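Local coordinates for protein 33 kDa chaperonin (Thermotoga maritima, PDB 1VQ0) that probably acts as a redox-regulated, zinc-binding molecular chaperone that shields thermally unfolding and oxidatively damaged proteins from irreversible aggregation, at residues Y46-V51 against F114-I120; R30-E36 against D175-G181; S167-L171 against S209-L213; A59-P64 against A87-F93. All blocks are in the same frame, centred on the assembly; numbering follows the deposited sequence.

In the fold
Helix 46-62 ties the set together: its first turns make contact 1 and its far end makes contact 4, whose centres lie 21 Å apart. Contacts 2 and 3 are close neighbours, centres 11 Å apart, because strands 164-173 and 176-187 follow each other in the chain and pair in the same mixed sheet. Along the sequence contacts 1 and 4 are nested inside the loop closed by contact 2, while contacts 2 and 3 interleave. Met31 SD packs on Ala60 CB at 3.5 Å, joining contacts 2 and 4. Contacts 2 and 4 set helices 32-42 and 46-62 on strands of the sheet, contact 3 sets a short helix on edge strand 164-173, and contact 1 crosses two helices.

Contact 1: residues Y46-V51 against F114-I120; sequences YLATVV and FDVAGAI
Phe114 lays its ring along the first turn of helix 46-62, with CZ 3.5 Å from Tyr46 CB and the carbonyl carbon of Tyr46 over one face, offset toward the rim. With CG opposite the carbonyl carbon (chi1 -71°), the ring extends beside the helix, where CD2 meets Val50 CG2 at 3.8 Å; that valine crosses the phenylalanine at about a right angle. Leu47 instead slides past it in the opposite direction, bringing CD1 to 3.9 Å from Phe114 CB. Cutting Phe114 back to an alanine is likely to leave Tyr46 CB and Val50 CG2 without their aromatic partner and to open a gap beside the helix start. Next comes Asp115, the N-cap of helix 116-120: its OD1 accepts from Gly118 N at 2.9 Å, a weak capping bond (150° at the hydrogen). Val116 then points CG2 between two valines, 3.6 Å from Val50 CG1 and 4.0 Å from Val51 CG2. One turn on, Ala119 CB sits between Leu47 CD2 and Val51 CG2, 4.1 Å from each, and Ile120 finishes the row by reaching Val51 CG1 with CD1. Beyond the two segments, Val50 also touches Val170 and Val172 of strand 164-173, so the start of the long helix is packed on more than one side. The axes of the short helical segments approach to 10.1 Å at -95°, and the contact is largely apolar, with some side chain against backbone: a near-perpendicular helix-helix crossing, with the shorter helix capped at its start, within the Hsp33 family fold.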
loop_
_atom_site.group_PDB
_atom_site.type_symbol
_atom_site.label_atom_id
_atom_site.label_comp_id
_atom_site.label_asym_id
_atom_site.label_seq_id
_atom_site.Cartn_x
_atom_site.Cartn_y
_atom_site.Cartn_z
ATOM N N TYR A 46 9.036 -26.801 12.741
ATOM C CA TYR A 46 8.928 -26.060 14.002
ATOM C C TYR A 46 9.052 -24.540 13.778
ATOM O O TYR A 46 8.252 -23.756 14.223
ATOM C CB TYR A 46 9.961 -26.542 15.023
ATOM C CG TYR A 46 9.775 -27.973 15.469
ATOM C CD1 TYR A 46 8.583 -28.381 16.043
ATOM C CD2 TYR A 46 10.788 -28.926 15.297
ATOM C CE1 TYR A 46 8.383 -29.672 16.452
ATOM C CE2 TYR A 46 10.619 -30.234 15.720
ATOM C CZ TYR A 46 9.402 -30.607 16.289
ATOM O OH TYR A 46 9.157 -31.903 16.714
ATOM N N LEU A 47 10.058 -24.136 13.037
ATOM C CA LEU A 47 10.250 -22.731 12.845
ATOM C C LEU A 47 9.066 -22.062 12.083
ATOM O O LEU A 47 8.640 -20.991 12.423
ATOM C CB LEU A 47 11.591 -22.515 12.125
ATOM C CG LEU A 47 11.884 -21.109 11.652
ATOM C CD1 LEU A 47 11.916 -20.130 12.857
ATOM C CD2 LEU A 47 13.177 -21.099 10.846
ATOM N N ALA A 48 8.581 -22.724 11.026
ATOM C CA ALA A 48 7.497 -22.214 10.202
ATOM C C ALA A 48 6.193 -22.210 10.985
ATOM O O ALA A 48 5.365 -21.343 10.780
ATOM C CB ALA A 48 7.337 -23.059 8.969
ATOM N N THR A 49 6.067 -23.131 11.919
ATOM C CA THR A 49 4.938 -23.117 12.885
ATOM C C THR A 49 4.945 -21.810 13.699
ATOM O O THR A 49 3.928 -21.151 13.870
ATOM C CB THR A 49 5.025 -24.338 13.824
ATOM O OG1 THR A 49 4.933 -25.563 13.080
ATOM C CG2 THR A 49 3.827 -24.377 14.779
ATOM N N VAL A 50 6.121 -21.403 14.178
ATOM C CA VAL A 50 6.182 -20.244 15.057
ATOM C C VAL A 50 5.951 -18.961 14.227
ATOM O O VAL A 50 5.251 -18.057 14.645
ATOM C CB VAL A 50 7.532 -20.238 15.838
ATOM C CG1 VAL A 50 7.757 -18.897 16.587
ATOM C CG2 VAL A 50 7.570 -21.384 16.827
ATOM N N VAL A 51 6.550 -18.904 13.036
ATOM C CA VAL A 51 6.443 -17.717 12.185
ATOM C C VAL A 51 4.995 -17.493 11.718
ATOM O O VAL A 51 4.422 -16.424 11.907
ATOM C CB VAL A 51 7.370 -17.826 10.935
ATOM C CG1 VAL A 51 7.234 -16.567 10.054
ATOM C CG2 VAL A 51 8.816 -17.955 11.342
ATOM N N PHE A 114 13.325 -19.693 18.628
ATOM C CA PHE A 114 13.177 -19.750 17.169
ATOM C C PHE A 114 13.443 -18.371 16.516
ATOM O O PHE A 114 12.974 -17.313 16.988
ATOM C CB PHE A 114 11.844 -20.352 16.717
ATOM C CG PHE A 114 11.751 -21.870 16.963
ATOM C CD1 PHE A 114 12.460 -22.778 16.157
ATOM C CD2 PHE A 114 11.037 -22.379 18.029
ATOM C CE1 PHE A 114 12.439 -24.177 16.408
ATOM C CE2 PHE A 114 10.984 -23.788 18.256
ATOM C CZ PHE A 114 11.687 -24.675 17.459
ATOM N N ASP A 115 14.236 -18.407 15.448
ATOM C CA ASP A 115 14.737 -17.204 14.789
ATOM C C ASP A 115 13.774 -16.710 13.748
ATOM O O ASP A 115 14.015 -16.775 12.536
ATOM C CB ASP A 115 16.114 -17.445 14.180
ATOM C CG ASP A 115 16.775 -16.191 13.738
ATOM O OD1 ASP A 115 16.286 -15.079 14.106
ATOM O OD2 ASP A 115 17.789 -16.244 13.035
ATOM N N VAL A 116 12.651 -16.199 14.250
ATOM C CA VAL A 116 11.613 -15.612 13.393
ATOM C C VAL A 116 12.177 -14.484 12.525
ATOM O O VAL A 116 11.996 -14.483 11.298
ATOM C CB VAL A 116 10.419 -15.176 14.260
ATOM C CG1 VAL A 116 9.376 -14.416 13.452
ATOM C CG2 VAL A 116 9.807 -16.405 14.925
ATOM N N ALA A 117 12.932 -13.558 13.141
ATOM C CA ALA A 117 13.513 -12.413 12.445
ATOM C C ALA A 117 14.448 -12.902 11.320
ATOM O O ALA A 117 14.416 -12.415 10.196
ATOM C CB ALA A 117 14.248 -11.486 13.446
ATOM N N GLY A 118 15.275 -13.879 11.630
ATOM C CA GLY A 118 16.180 -14.477 10.645
ATOM C C GLY A 118 15.385 -15.171 9.545
ATOM O O GLY A 118 15.719 -15.110 8.375
ATOM N N ALA A 119 14.299 -15.850 9.912
ATOM C CA ALA A 119 13.524 -16.546 8.875
ATOM C C ALA A 119 12.979 -15.541 7.861
ATOM O O ALA A 119 12.923 -15.804 6.683
ATOM C CB ALA A 119 12.398 -17.314 9.487
ATOM N N ILE A 120 12.522 -14.378 8.353
ATOM C CA ILE A 120 11.907 -13.361 7.478
ATOM C C ILE A 120 12.943 -12.503 6.751
ATOM O O ILE A 120 12.789 -12.148 5.568
ATOM C CB ILE A 120 10.935 -12.498 8.307
ATOM C CG1 ILE A 120 9.725 -13.347 8.718
ATOM C CG2 ILE A 120 10.552 -11.181 7.536
ATOM C CD1 ILE A 120 8.862 -12.689 9.769
#

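Contact 2: residues R30-E36 against D175-G181; sequences RMREVVE and DGVKIAG
Glu36 sends CG anti to its own amide nitrogen (chi1 -179°) and then bends at chi2, a course that carries the carboxylate back to the amide of Val177. The motif is a strand-to-helix junction: Arg30 ends its strand in an antiparallel non-hydrogen-bonded pair with Gly181, Met31 takes the N-cap position, and helix 32-42 sets off across strand 176-187, the axes of 32-36 and 179-181 meeting at 107°. Val177 N donates to Glu36 OE1 at 2.8 Å in a nearly straight bond (171°), arriving from above the carboxylate plane. The same oxygen lies a tight 3.2 Å from Val177 CG2, a consequence of its bond to Val177 N. The other oxygen, OE2, forms a salt bridge with Arg39, which would help keep the carboxylate ionised. Gly176 passes beside this group, and a CB there would run into Glu36 OE2 as well as its own preceding carbonyl. At the junction itself, Met31 N donates to Ala180 O at 2.8 Å, almost in line with the carbonyl. Lys178 and Ile179 both face Leu171, forming a classic beta bulge. Arg32 has CG wedged between its backbone N and carbonyl carbon, but runs straight from there to NE, which puts CD 3.3 Å from Lys178 O. The guanidinium reaches that oxygen with its edge, though the bond from Arg32 NH1 to Lys178 O is long and weak at 3.4 Å. Between helix and strand, Val35 crosses Val177 at about a right angle, and its CG2 rests 3.5 Å from Ala180 CB.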
loop_
_atom_site.group_PDB
_atom_site.type_symbol
_atom_site.label_atom_id
_atom_site.label_comp_id
_atom_site.label_asym_id
_atom_site.label_seq_id
_atom_site.Cartn_x
_atom_site.Cartn_y
_atom_site.Cartn_z
ATOM N N ARG A 30 -6.398 -17.096 22.931
ATOM C CA ARG A 30 -5.733 -18.374 23.109
ATOM C C ARG A 30 -6.186 -19.263 21.957
ATOM O O ARG A 30 -7.379 -19.590 21.832
ATOM C CB ARG A 30 -6.161 -19.027 24.418
ATOM C CG ARG A 30 -5.621 -18.343 25.666
ATOM C CD ARG A 30 -4.362 -18.952 26.203
ATOM N NE ARG A 30 -4.628 -19.812 27.352
ATOM C CZ ARG A 30 -3.904 -20.862 27.731
ATOM N NH1 ARG A 30 -2.834 -21.259 27.045
ATOM N NH2 ARG A 30 -4.308 -21.563 28.796
ATOM N N MET A 31 -5.242 -19.682 21.155
ATOM C CA MET A 31 -5.593 -20.379 19.954
ATOM C C MET A 31 -4.601 -21.457 19.482
ATOM O O MET A 31 -4.375 -21.608 18.274
ATOM C CB MET A 31 -5.873 -19.343 18.849
ATOM C CG MET A 31 -4.709 -18.340 18.538
ATOM S SD MET A 31 -5.189 -17.125 17.309
ATOM C CE MET A 31 -4.816 -18.047 15.906
ATOM N N ARG A 32 -4.074 -22.226 20.425
ATOM C CA ARG A 32 -3.222 -23.350 20.086
ATOM C C ARG A 32 -3.844 -24.321 19.086
ATOM O O ARG A 32 -3.136 -24.797 18.172
ATOM C CB ARG A 32 -2.665 -24.065 21.311
ATOM C CG ARG A 32 -3.542 -24.934 22.032
ATOM C CD ARG A 32 -2.778 -25.848 22.950
ATOM N NE ARG A 32 -3.660 -26.761 23.661
ATOM C CZ ARG A 32 -3.296 -27.504 24.696
ATOM N NH1 ARG A 32 -2.050 -27.480 25.175
ATOM N NH2 ARG A 32 -4.183 -28.284 25.270
ATOM N N GLU A 33 -5.139 -24.574 19.214
ATOM C CA GLU A 33 -5.824 -25.487 18.300
ATOM C C GLU A 33 -5.785 -25.010 16.848
ATOM O O GLU A 33 -5.589 -25.789 15.931
ATOM C CB GLU A 33 -7.294 -25.640 18.725
ATOM C CG GLU A 33 -7.478 -26.671 19.821
ATOM C CD GLU A 33 -8.940 -27.081 20.037
ATOM O OE1 GLU A 33 -9.702 -27.213 19.041
ATOM O OE2 GLU A 33 -9.314 -27.297 21.221
ATOM N N VAL A 34 -5.934 -23.705 16.663
ATOM C CA VAL A 34 -5.914 -23.096 15.367
ATOM C C VAL A 34 -4.508 -23.211 14.730
ATOM O O VAL A 34 -4.368 -23.611 13.578
ATOM C CB VAL A 34 -6.314 -21.622 15.485
ATOM C CG1 VAL A 34 -6.251 -20.976 14.143
ATOM C CG2 VAL A 34 -7.690 -21.498 16.003
ATOM N N VAL A 35 -3.484 -22.867 15.515
ATOM C CA VAL A 35 -2.116 -22.924 15.055
ATOM C C VAL A 35 -1.689 -24.402 14.872
ATOM O O VAL A 35 -0.937 -24.739 13.937
ATOM C CB VAL A 35 -1.180 -22.076 15.972
ATOM C CG1 VAL A 35 0.220 -22.163 15.540
ATOM C CG2 VAL A 35 -1.595 -20.642 15.935
ATOM N N GLU A 36 -2.185 -25.285 15.742
ATOM C CA GLU A 36 -1.920 -26.725 15.525
ATOM C C GLU A 36 -2.465 -27.224 14.175
ATOM O O GLU A 36 -1.808 -27.980 13.491
ATOM C CB GLU A 36 -2.449 -27.603 16.669
ATOM C CG GLU A 36 -2.159 -29.106 16.481
ATOM C CD GLU A 36 -0.675 -29.509 16.509
ATOM O OE1 GLU A 36 0.166 -28.648 16.817
ATOM O OE2 GLU A 36 -0.339 -30.693 16.236
ATOM N N ASP A 175 5.125 -33.112 20.391
ATOM C CA ASP A 175 3.688 -33.420 20.491
ATOM C C ASP A 175 2.822 -32.306 19.882
ATOM O O ASP A 175 1.596 -32.392 19.911
ATOM C CB ASP A 175 3.278 -33.591 21.965
ATOM C CG ASP A 175 4.077 -34.679 22.682
ATOM O OD1 ASP A 175 4.439 -35.687 22.026
ATOM O OD2 ASP A 175 4.392 -34.592 23.899
ATOM N N GLY A 176 3.455 -31.237 19.407
ATOM C CA GLY A 176 2.756 -30.186 18.664
ATOM C C GLY A 176 2.691 -28.885 19.441
ATOM O O GLY A 176 3.465 -28.663 20.399
ATOM N N VAL A 177 1.754 -28.039 19.006
ATOM C CA VAL A 177 1.607 -26.723 19.555
ATOM C C VAL A 177 1.027 -26.786 20.960
ATOM O O VAL A 177 -0.050 -27.353 21.172
ATOM C CB VAL A 177 0.757 -25.809 18.700
ATOM C CG1 VAL A 177 0.807 -24.373 19.322
ATOM C CG2 VAL A 177 1.299 -25.742 17.302
ATOM N N LYS A 178 1.742 -26.157 21.882
ATOM C CA LYS A 178 1.375 -26.092 23.294
ATOM C C LYS A 178 0.745 -24.760 23.728
ATOM O O LYS A 178 -0.161 -24.716 24.559
ATOM C CB LYS A 178 2.595 -26.418 24.135
ATOM C CG LYS A 178 3.191 -27.817 23.837
ATOM C CD LYS A 178 2.122 -28.945 23.953
ATOM C CE LYS A 178 2.693 -30.318 23.625
ATOM N NZ LYS A 178 3.646 -30.789 24.700
ATOM N N ILE A 179 1.220 -23.683 23.165
ATOM C CA ILE A 179 0.652 -22.355 23.401
ATOM C C ILE A 179 0.776 -21.615 22.079
ATOM O O ILE A 179 1.797 -21.685 21.457
ATOM C CB ILE A 179 1.499 -21.627 24.470
ATOM C CG1 ILE A 179 1.348 -22.335 25.819
ATOM C CG2 ILE A 179 1.185 -20.136 24.477
ATOM C CD1 ILE A 179 2.002 -21.623 26.971
ATOM N N ALA A 180 -0.283 -20.924 21.691
ATOM C CA ALA A 180 -0.331 -20.036 20.566
ATOM C C ALA A 180 -1.359 -18.941 20.935
ATOM O O ALA A 180 -2.578 -19.102 20.758
ATOM C CB ALA A 180 -0.764 -20.779 19.348
ATOM N N GLY A 181 -0.859 -17.857 21.516
ATOM C CA GLY A 181 -1.713 -16.810 22.020
ATOM C C GLY A 181 -1.070 -15.454 22.033
ATOM O O GLY A 181 0.096 -15.283 21.689
#

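Contact 3: residues S167-L171 against S209-L213; sequences SIGVL and SISKL
Ser167 OG and Ile210 N share one water, which stands 2.9 Å from the Ser167 hydroxyl and accepts from Ile210 N at 3.1 Å. The same water gives a weak bond, 3.5 Å long, to Ile168 O, so a single solvent molecule links the strand to the first turn of helix 210-213. The Ser167 side chain starts toward the helix, and its OG, anti to the backbone nitrogen (chi1 -175°), lies 3.5 Å from Ile210 CG1. Ile210 is the main apolar piece. With chi1 -71° and chi2 -56°, its CG1 and CD1 run toward Ser167 while CG2 lies near Gly169, and CB stands 3.6 Å from Gly169 N. Any side chain at position 169 would meet this group: a CB there would come within 2.7 Å of Ile210 CB, a clash, so the glycine lets helix and strand come together. Beyond it, Ser211 OG stands only loosely by, 4.4 Å from Leu171 CB. Were an alanine to replace Ile210, Ser167 would lose CG1 and CD1 and Gly169 would lose CG2, which would probably open a gap between helix and strand. Outside the two segments, Ile210 also touches Phe183 of the adjoining strand 176-187. On the opposite face of strand 164-173, Ile168 and Val170 pack on helix 46-62, so this outermost strand of the sheet within the chain is sandwiched between helices. Close packing of an isoleucine on a glycine backbone and a serine, with a water supplying the polar link, means that shape more than direct bonding holds the helix here.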
loop_
_atom_site.group_PDB
_atom_site.type_symbol
_atom_site.label_atom_id
_atom_site.label_comp_id
_atom_site.label_asym_id
_atom_site.label_seq_id
_atom_site.Cartn_x
_atom_site.Cartn_y
_atom_site.Cartn_z
ATOM N N SER A 167 1.538 -8.356 21.964
ATOM C CA SER A 167 2.438 -9.371 22.502
ATOM C C SER A 167 1.958 -10.724 22.089
ATOM O O SER A 167 0.812 -11.052 22.326
ATOM C CB SER A 167 2.538 -9.300 23.981
ATOM O OG SER A 167 3.522 -10.224 24.456
ATOM N N ILE A 168 2.863 -11.500 21.468
ATOM C CA ILE A 168 2.518 -12.726 20.736
ATOM C C ILE A 168 3.562 -13.805 20.975
ATOM O O ILE A 168 4.759 -13.521 20.971
ATOM C CB ILE A 168 2.415 -12.447 19.180
ATOM C CG1 ILE A 168 1.304 -11.449 18.822
ATOM C CG2 ILE A 168 2.156 -13.753 18.436
ATOM C CD1 ILE A 168 1.282 -11.055 17.358
ATOM N N GLY A 169 3.112 -15.047 21.163
ATOM C CA GLY A 169 4.010 -16.170 21.486
ATOM C C GLY A 169 3.416 -17.477 21.007
ATOM O O GLY A 169 2.191 -17.697 21.081
ATOM N N VAL A 170 4.273 -18.337 20.468
ATOM C CA VAL A 170 3.906 -19.687 20.069
ATOM C C VAL A 170 4.953 -20.660 20.667
ATOM O O VAL A 170 6.115 -20.521 20.390
ATOM C CB VAL A 170 3.935 -19.848 18.556
ATOM C CG1 VAL A 170 3.868 -21.315 18.206
ATOM C CG2 VAL A 170 2.799 -19.080 17.902
ATOM N N LEU A 171 4.505 -21.589 21.504
ATOM C CA LEU A 171 5.317 -22.709 22.023
ATOM C C LEU A 171 4.832 -24.022 21.389
ATOM O O LEU A 171 3.683 -24.435 21.498
ATOM C CB LEU A 171 5.210 -22.798 23.534
ATOM C CG LEU A 171 6.118 -23.765 24.251
ATOM C CD1 LEU A 171 7.576 -23.246 24.176
ATOM C CD2 LEU A 171 5.699 -23.986 25.728
ATOM N N SER A 209 7.089 -12.848 28.612
ATOM C CA SER A 209 6.682 -13.220 27.254
ATOM C C SER A 209 5.451 -14.170 27.328
ATOM O O SER A 209 5.166 -14.766 28.370
ATOM C CB SER A 209 7.839 -13.880 26.489
ATOM O OG SER A 209 7.981 -15.211 26.949
ATOM N N ILE A 210 4.748 -14.292 26.214
ATOM C CA ILE A 210 3.457 -15.008 26.196
ATOM C C ILE A 210 3.607 -16.496 26.642
ATOM O O ILE A 210 2.820 -16.989 27.479
ATOM C CB ILE A 210 2.786 -14.884 24.771
ATOM C CG1 ILE A 210 2.247 -13.444 24.466
ATOM C CG2 ILE A 210 1.759 -15.987 24.533
ATOM C CD1 ILE A 210 1.227 -12.787 25.426
ATOM N N SER A 211 4.637 -17.159 26.093
ATOM C CA SER A 211 4.990 -18.580 26.380
ATOM C C SER A 211 5.071 -18.868 27.847
ATOM O O SER A 211 4.595 -19.898 28.308
ATOM C CB SER A 211 6.346 -18.958 25.746
ATOM O OG SER A 211 6.366 -18.599 24.359
ATOM N N LYS A 212 5.664 -17.934 28.567
ATOM C CA LYS A 212 5.698 -17.995 30.012
ATOM C C LYS A 212 4.362 -17.501 30.674
ATOM O O LYS A 212 3.769 -18.231 31.474
ATOM C CB LYS A 212 6.925 -17.239 30.522
ATOM C CG LYS A 212 7.115 -17.387 31.988
ATOM C CD LYS A 212 8.288 -16.545 32.487
ATOM C CE LYS A 212 8.350 -16.513 34.025
ATOM N NZ LYS A 212 8.686 -15.123 34.479
ATOM N N LEU A 213 3.897 -16.293 30.316
ATOM C CA LEU A 213 2.719 -15.660 30.946
ATOM C C LEU A 213 1.433 -16.530 30.834
ATOM O O LEU A 213 0.643 -16.659 31.773
ATOM C CB LEU A 213 2.496 -14.263 30.310
ATOM C CG LEU A 213 1.289 -13.407 30.738
ATOM C CD1 LEU A 213 1.351 -13.138 32.239
ATOM C CD2 LEU A 213 1.188 -12.116 29.974
HETATM O O HOH W 1 5.573 -12.213 24.096
#

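Contact 4: residues A59-P64 against A87-F93; sequences AALVTP and AQSTSEF
Thr63 packs its methyl on Ser89 and its hydroxyl side on Phe93, and these three residues carry most of the joint where helix 46-62 and the 3-10 turn after it lie on strand 84-90 and the turn that follows, a helix-on-sheet packing. The chain leaves the strand through a type I turn from Thr90 to Phe93. Thr63 CG2 is 3.5 Å from Ser89 CB, tighter than usual van der Waals spacing, and 3.4 Å from Thr90 O. Its OG1, set between backbone N and carbonyl carbon (chi1 48°), turns back to donate to Ala60 O at 2.6 Å, in the carbonyl plane. Because Ala60 O also accepts from Thr63 N, two bonds grip that oxygen, and the one from OG1 fixes the side chain's rotation. The hydroxyl's other neighbour is aromatic: Phe93 CD1 lies 3.4 Å away, the side chains crossing at a slant, and CE1 reaches on toward Pro64. Phe93 is further covered by Ala237 and Ile239 of strand 235-241 and by Tyr16. Ser89 contributes the direct polar link: its OG donates to Ala59 O at 2.9 Å from above the carbonyl plane, 53° out of it, while Ala59 CB packs at 3.8 Å on Ser89 CB. Between Thr63 and Ser91 a water bridges the two backbones, donating to Thr63 O at 2.7 Å and to Ser91 O at 3.0 Å.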
loop_
_atom_site.group_PDB
_atom_site.type_symbol
_atom_site.label_atom_id
_atom_site.label_comp_id
_atom_site.label_asym_id
_atom_site.label_seq_id
_atom_site.Cartn_x
_atom_site.Cartn_y
_atom_site.Cartn_z
ATOM N N ALA A 59 -3.392 -11.607 13.001
ATOM C CA ALA A 59 -4.665 -11.542 12.285
ATOM C C ALA A 59 -5.936 -11.766 13.196
ATOM O O ALA A 59 -6.934 -11.031 13.097
ATOM C CB ALA A 59 -4.638 -12.496 11.094
ATOM N N ALA A 60 -5.875 -12.771 14.063
ATOM C CA ALA A 60 -6.954 -13.065 14.996
ATOM C C ALA A 60 -7.234 -11.933 15.943
ATOM O O ALA A 60 -8.371 -11.656 16.239
ATOM C CB ALA A 60 -6.646 -14.269 15.796
ATOM N N LEU A 61 -6.174 -11.300 16.433
ATOM C CA LEU A 61 -6.332 -10.242 17.430
ATOM C C LEU A 61 -7.119 -9.035 16.945
ATOM O O LEU A 61 -7.736 -8.320 17.764
ATOM C CB LEU A 61 -4.964 -9.815 17.986
ATOM C CG LEU A 61 -4.347 -10.818 18.976
ATOM C CD1 LEU A 61 -2.920 -10.439 19.261
ATOM C CD2 LEU A 61 -5.058 -10.944 20.287
ATOM N N VAL A 62 -7.114 -8.794 15.624
ATOM C CA VAL A 62 -7.806 -7.616 15.044
ATOM C C VAL A 62 -9.226 -7.988 14.637
ATOM O O VAL A 62 -10.009 -7.098 14.367
ATOM C CB VAL A 62 -7.070 -6.946 13.846
ATOM C CG1 VAL A 62 -5.623 -6.514 14.238
ATOM C CG2 VAL A 62 -6.955 -7.903 12.705
ATOM N N THR A 63 -9.598 -9.282 14.645
ATOM C CA THR A 63 -10.989 -9.668 14.205
ATOM C C THR A 63 -12.156 -8.897 14.807
ATOM O O THR A 63 -13.118 -8.647 14.084
ATOM C CB THR A 63 -11.317 -11.155 14.359
ATOM O OG1 THR A 63 -10.948 -11.621 15.658
ATOM C CG2 THR A 63 -10.479 -12.013 13.351
ATOM N N PRO A 64 -12.133 -8.569 16.105
ATOM C CA PRO A 64 -13.317 -7.879 16.730
ATOM C C PRO A 64 -13.577 -6.522 16.142
ATOM O O PRO A 64 -14.624 -5.967 16.355
ATOM C CB PRO A 64 -12.886 -7.685 18.179
ATOM C CG PRO A 64 -11.788 -8.666 18.358
ATOM C CD PRO A 64 -11.073 -8.810 17.090
ATOM N N ALA A 87 -1.195 -14.117 6.531
ATOM C CA ALA A 87 -2.257 -14.531 7.416
ATOM C C ALA A 87 -3.461 -13.686 7.211
ATOM O O ALA A 87 -3.359 -12.464 7.281
ATOM C CB ALA A 87 -1.811 -14.515 8.853
ATOM N N GLN A 88 -4.596 -14.347 6.928
ATOM C CA GLN A 88 -5.874 -13.666 6.742
ATOM C C GLN A 88 -6.859 -14.000 7.864
ATOM O O GLN A 88 -6.957 -15.134 8.256
ATOM C CB GLN A 88 -6.446 -14.080 5.442
ATOM C CG GLN A 88 -7.710 -13.353 5.051
ATOM C CD GLN A 88 -8.093 -13.686 3.655
ATOM O OE1 GLN A 88 -8.856 -14.622 3.423
ATOM N NE2 GLN A 88 -7.601 -12.916 2.708
ATOM N N SER A 89 -7.540 -12.987 8.373
ATOM C CA SER A 89 -8.682 -13.097 9.270
ATOM C C SER A 89 -9.949 -12.420 8.700
ATOM O O SER A 89 -9.884 -11.624 7.766
ATOM C CB SER A 89 -8.360 -12.467 10.608
ATOM O OG SER A 89 -8.176 -11.075 10.472
ATOM N N THR A 90 -11.102 -12.782 9.260
ATOM C CA THR A 90 -12.379 -12.308 8.789
ATOM C C THR A 90 -13.262 -11.769 9.905
ATOM O O THR A 90 -13.040 -12.024 11.095
ATOM C CB THR A 90 -13.167 -13.432 8.100
ATOM O OG1 THR A 90 -13.560 -14.383 9.080
ATOM C CG2 THR A 90 -12.276 -14.212 7.178
ATOM N N SER A 91 -14.314 -11.077 9.489
ATOM C CA SER A 91 -15.290 -10.584 10.434
ATOM C C SER A 91 -16.054 -11.739 11.149
ATOM O O SER A 91 -16.568 -11.534 12.242
ATOM C CB SER A 91 -16.246 -9.617 9.765
ATOM O OG SER A 91 -16.794 -10.187 8.610
ATOM N N GLU A 92 -16.051 -12.946 10.560
ATOM C CA GLU A 92 -16.676 -14.141 11.156
ATOM C C GLU A 92 -15.719 -14.904 12.084
ATOM O O GLU A 92 -15.940 -16.077 12.395
ATOM C CB GLU A 92 -17.205 -15.124 10.085
ATOM C CG GLU A 92 -17.854 -14.518 8.854
ATOM C CD GLU A 92 -16.817 -14.215 7.767
ATOM O OE1 GLU A 92 -16.115 -15.173 7.324
ATOM O OE2 GLU A 92 -16.696 -13.020 7.371
ATOM N N PHE A 93 -14.639 -14.238 12.489
ATOM C CA PHE A 93 -13.707 -14.743 13.482
ATOM C C PHE A 93 -12.981 -16.013 13.005
ATOM O O PHE A 93 -12.589 -16.878 13.815
ATOM C CB PHE A 93 -14.431 -14.966 14.818
ATOM C CG PHE A 93 -14.934 -13.701 15.451
ATOM C CD1 PHE A 93 -14.064 -12.863 16.121
ATOM C CD2 PHE A 93 -16.271 -13.334 15.354
ATOM C CE1 PHE A 93 -14.514 -11.697 16.700
ATOM C CE2 PHE A 93 -16.756 -12.153 15.947
ATOM C CZ PHE A 93 -15.862 -11.336 16.625
HETATM O O HOH W 2 -15.732 -9.055 13.636
#